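Local coordinates for telomere length regulator taz1 (Schizosaccharomyces pombe, PDB 4ZMI), which binds double-stranded telomeric DNA, regulates telomere length and is required for silencing of telomere-adjacent genes and for normal meiosis or sporulation, at residues A[165-170]-A[198-203]. Numbering follows the deposited sequence.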
ATOM      1  N   GLU A 165       7.165 -14.927   3.604  1.00 48.46           N
ATOM      2  CA  GLU A 165       6.719 -14.220   4.787  1.00 53.78           C
ATOM      3  C   GLU A 165       6.654 -12.728   4.435  1.00 49.70           C
ATOM      4  O   GLU A 165       5.704 -12.048   4.786  1.00 49.05           O
ATOM      5  CB  GLU A 165       7.665 -14.546   5.945  1.00 64.15           C
ATOM      6  CG  GLU A 165       7.298 -13.988   7.299  1.00 86.99           C
ATOM      7  CD  GLU A 165       8.037 -14.707   8.428  1.00101.55           C
ATOM      8  OE1 GLU A 165       9.263 -14.946   8.289  1.00 95.70           O
ATOM      9  OE2 GLU A 165       7.377 -15.058   9.437  1.00111.41           O
ATOM     10  N   PHE A 166       7.633 -12.243   3.678  1.00 46.75           N
ATOM     11  CA  PHE A 166       7.664 -10.841   3.239  1.00 44.24           C
ATOM     12  C   PHE A 166       6.392 -10.476   2.454  1.00 44.94           C
ATOM     13  O   PHE A 166       5.825  -9.416   2.633  1.00 43.93           O
ATOM     14  CB  PHE A 166       8.912 -10.613   2.368  1.00 45.88           C
ATOM     15  CG  PHE A 166       9.164  -9.176   2.037  1.00 47.69           C
ATOM     16  CD1 PHE A 166       9.979  -8.396   2.852  1.00 53.49           C
ATOM     17  CD2 PHE A 166       8.592  -8.602   0.919  1.00 39.30           C
ATOM     18  CE1 PHE A 166      10.216  -7.080   2.562  1.00 49.21           C
ATOM     19  CE2 PHE A 166       8.830  -7.277   0.628  1.00 44.31           C
ATOM     20  CZ  PHE A 166       9.639  -6.521   1.444  1.00 43.75           C
ATOM     21  N   ILE A 167       5.946 -11.380   1.594  1.00 45.35           N
ATOM     22  CA  ILE A 167       4.770 -11.165   0.767  1.00 45.41           C
ATOM     23  C   ILE A 167       3.446 -11.379   1.514  1.00 48.20           C
ATOM     24  O   ILE A 167       2.591 -10.502   1.529  1.00 49.09           O
ATOM     25  CB  ILE A 167       4.812 -12.112  -0.442  1.00 48.08           C
ATOM     26  CG1 ILE A 167       5.953 -11.685  -1.396  1.00 46.12           C
ATOM     27  CG2 ILE A 167       3.430 -12.189  -1.121  1.00 34.32           C
ATOM     28  CD1 ILE A 167       6.350 -12.760  -2.375  1.00 45.88           C
ATOM     29  N   LEU A 168       3.287 -12.537   2.140  1.00 47.13           N
ATOM     30  CA  LEU A 168       2.007 -12.926   2.736  1.00 49.83           C
ATOM     31  C   LEU A 168       1.625 -12.199   4.037  1.00 51.77           C
ATOM     32  O   LEU A 168       0.446 -12.034   4.344  1.00 49.36           O
ATOM     33  CB  LEU A 168       1.999 -14.431   2.979  1.00 46.28           C
ATOM     34  CG  LEU A 168       2.087 -15.255   1.706  1.00 47.76           C
ATOM     35  CD1 LEU A 168       2.446 -16.706   2.053  1.00 48.46           C
ATOM     36  CD2 LEU A 168       0.758 -15.175   0.920  1.00 45.53           C
ATOM     37  N   SER A 169       2.622 -11.763   4.795  1.00 42.03           N
ATOM     38  CA  SER A 169       2.373 -11.069   6.040  1.00 42.82           C
ATOM     39  C   SER A 169       1.588  -9.772   5.799  1.00 46.09           C
ATOM     40  O   SER A 169       1.019  -9.237   6.708  1.00 54.79           O
ATOM     41  CB  SER A 169       3.699 -10.725   6.707  1.00 45.24           C
ATOM     42  OG  SER A 169       4.334  -9.693   5.955  1.00 51.86           O
ATOM     43  N   CYS A 170       1.540  -9.269   4.574  1.00 43.18           N
ATOM     44  CA  CYS A 170       0.812  -8.045   4.256  0.50 43.52           C
ATOM     45  C   CYS A 170      -0.375  -8.279   3.326  1.00 46.36           C
ATOM     46  O   CYS A 170      -0.880  -7.322   2.746  1.00 47.67           O
ATOM     47  CB  CYS A 170       1.743  -7.025   3.578  0.50 39.99           C
ATOM     48  SG  CYS A 170       3.142  -6.416   4.563  0.50 36.20           S
ATOM     49  N   SER A 198      12.781 -13.762  -6.435  1.00 70.32           N
ATOM     50  CA  SER A 198      14.122 -13.485  -6.925  1.00 77.14           C
ATOM     51  C   SER A 198      14.629 -12.156  -6.404  1.00 77.39           C
ATOM     52  O   SER A 198      15.733 -12.079  -5.865  1.00 84.52           O
ATOM     53  CB  SER A 198      14.147 -13.449  -8.452  1.00 75.74           C
ATOM     54  OG  SER A 198      14.300 -14.748  -8.984  1.00 86.86           O
ATOM     55  N   THR A 199      13.828 -11.111  -6.592  1.00 62.27           N
ATOM     56  CA  THR A 199      14.244  -9.771  -6.239  1.00 60.39           C
ATOM     57  C   THR A 199      14.607  -9.777  -4.773  1.00 62.04           C
ATOM     58  O   THR A 199      15.633  -9.236  -4.369  1.00 61.69           O
ATOM     59  CB  THR A 199      13.091  -8.761  -6.418  1.00 70.23           C
ATOM     60  OG1 THR A 199      12.684  -8.695  -7.794  1.00 70.03           O
ATOM     61  CG2 THR A 199      13.505  -7.372  -5.918  1.00 60.05           C
ATOM     62  N   ILE A 200      13.761 -10.428  -3.981  1.00 55.47           N
ATOM     63  CA  ILE A 200      13.905 -10.416  -2.534  1.00 59.06           C
ATOM     64  C   ILE A 200      15.165 -11.179  -2.143  1.00 62.41           C
ATOM     65  O   ILE A 200      15.905 -10.758  -1.262  1.00 65.76           O
ATOM     66  CB  ILE A 200      12.663 -11.001  -1.833  1.00 60.03           C
ATOM     67  CG1 ILE A 200      11.486 -10.016  -1.904  1.00 58.17           C
ATOM     68  CG2 ILE A 200      12.962 -11.315  -0.381  1.00 62.50           C
ATOM     69  CD1 ILE A 200      10.123 -10.690  -1.764  1.00 49.80           C
ATOM     70  N   GLY A 201      15.415 -12.294  -2.816  1.00 61.94           N
ATOM     71  CA  GLY A 201      16.618 -13.068  -2.557  1.00 76.17           C
ATOM     72  C   GLY A 201      17.906 -12.317  -2.857  1.00 82.74           C
ATOM     73  O   GLY A 201      18.859 -12.345  -2.078  1.00 86.71           O
ATOM     74  N   ASN A 202      17.928 -11.623  -3.986  1.00 86.45           N
ATOM     75  CA  ASN A 202      19.130 -10.919  -4.413  1.00 90.11           C
ATOM     76  C   ASN A 202      19.405  -9.663  -3.594  1.00 86.06           C
ATOM     77  O   ASN A 202      20.548  -9.362  -3.267  1.00 86.67           O
ATOM     78  CB  ASN A 202      19.047 -10.588  -5.905  1.00 94.00           C
ATOM     79  CG  ASN A 202      18.914 -11.835  -6.768  1.00 96.14           C
ATOM     80  OD1 ASN A 202      19.362 -12.918  -6.379  1.00 97.34           O
ATOM     81  ND2 ASN A 202      18.293 -11.690  -7.940  1.00 90.21           N
ATOM     82  N   THR A 203      18.350  -8.941  -3.247  1.00 88.04           N
ATOM     83  CA  THR A 203      18.489  -7.711  -2.479  1.00 95.16           C
ATOM     84  C   THR A 203      19.044  -7.937  -1.059  1.00103.57           C
ATOM     85  O   THR A 203      19.799  -7.109  -0.538  1.00106.87           O
ATOM     86  CB  THR A 203      17.148  -6.941  -2.443  1.00 96.80           C
ATOM     87  OG1 THR A 203      16.884  -6.388  -3.740  1.00 88.33           O
ATOM     88  CG2 THR A 203      17.183  -5.818  -1.411  1.00104.31           C
TER
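Phe166 on helix 163-168 and Ile200 on helix 192-203 make the principal contact here, the delta methyl CD1 of Ile200 lying 3.7 Å from Phe166 CD2. The phenylalanine leaves its helix toward the other segment with CG anti to the backbone N (chi1 -171°), which carries the ring out to meet the methyl; the two side chains run at a slant to one another. The Phe166 side chain also touches Ile161, and Arg121 of helix 118-130 engages the same residue twice, by a cation-pi interaction with the ring and by a hydrogen bond from NH1 to the carbonyl oxygen of Phe166. Next along the chain, Ile167 adds a looser touch, its CG1 standing 4.3 Å from Ile200 CD1, while it also packs against Leu176 and Leu179 of helix 176-182. One methyl group of Ile200 thus serves both neighbours. It is carried there by an extended chain, with CG1 anti to the carbonyl carbon and CD1 nearly anti to CA (chi2 157°). The contact joins the short helix 163-168 to helix 192-203 in the all-helical domain of Taz1, in the part of the sequence related to the telomere repeat binding factors. It is narrow and wholly apolar: the nearest CA atoms, those of Phe166 and Ile200, are 8.5 Å apart, and the segments together bury 118 Å². Beyond Ile167 the first segment turns away from helix 192-203. Leu168 belongs to the magnesium site with Leu171 and Tyr173. At Ser169, the backbone N binds Glu165 O at 3.1 Å, and the hydroxyl OG adds a weak bond to that same oxygen, Glu165 O, at 3.0 Å.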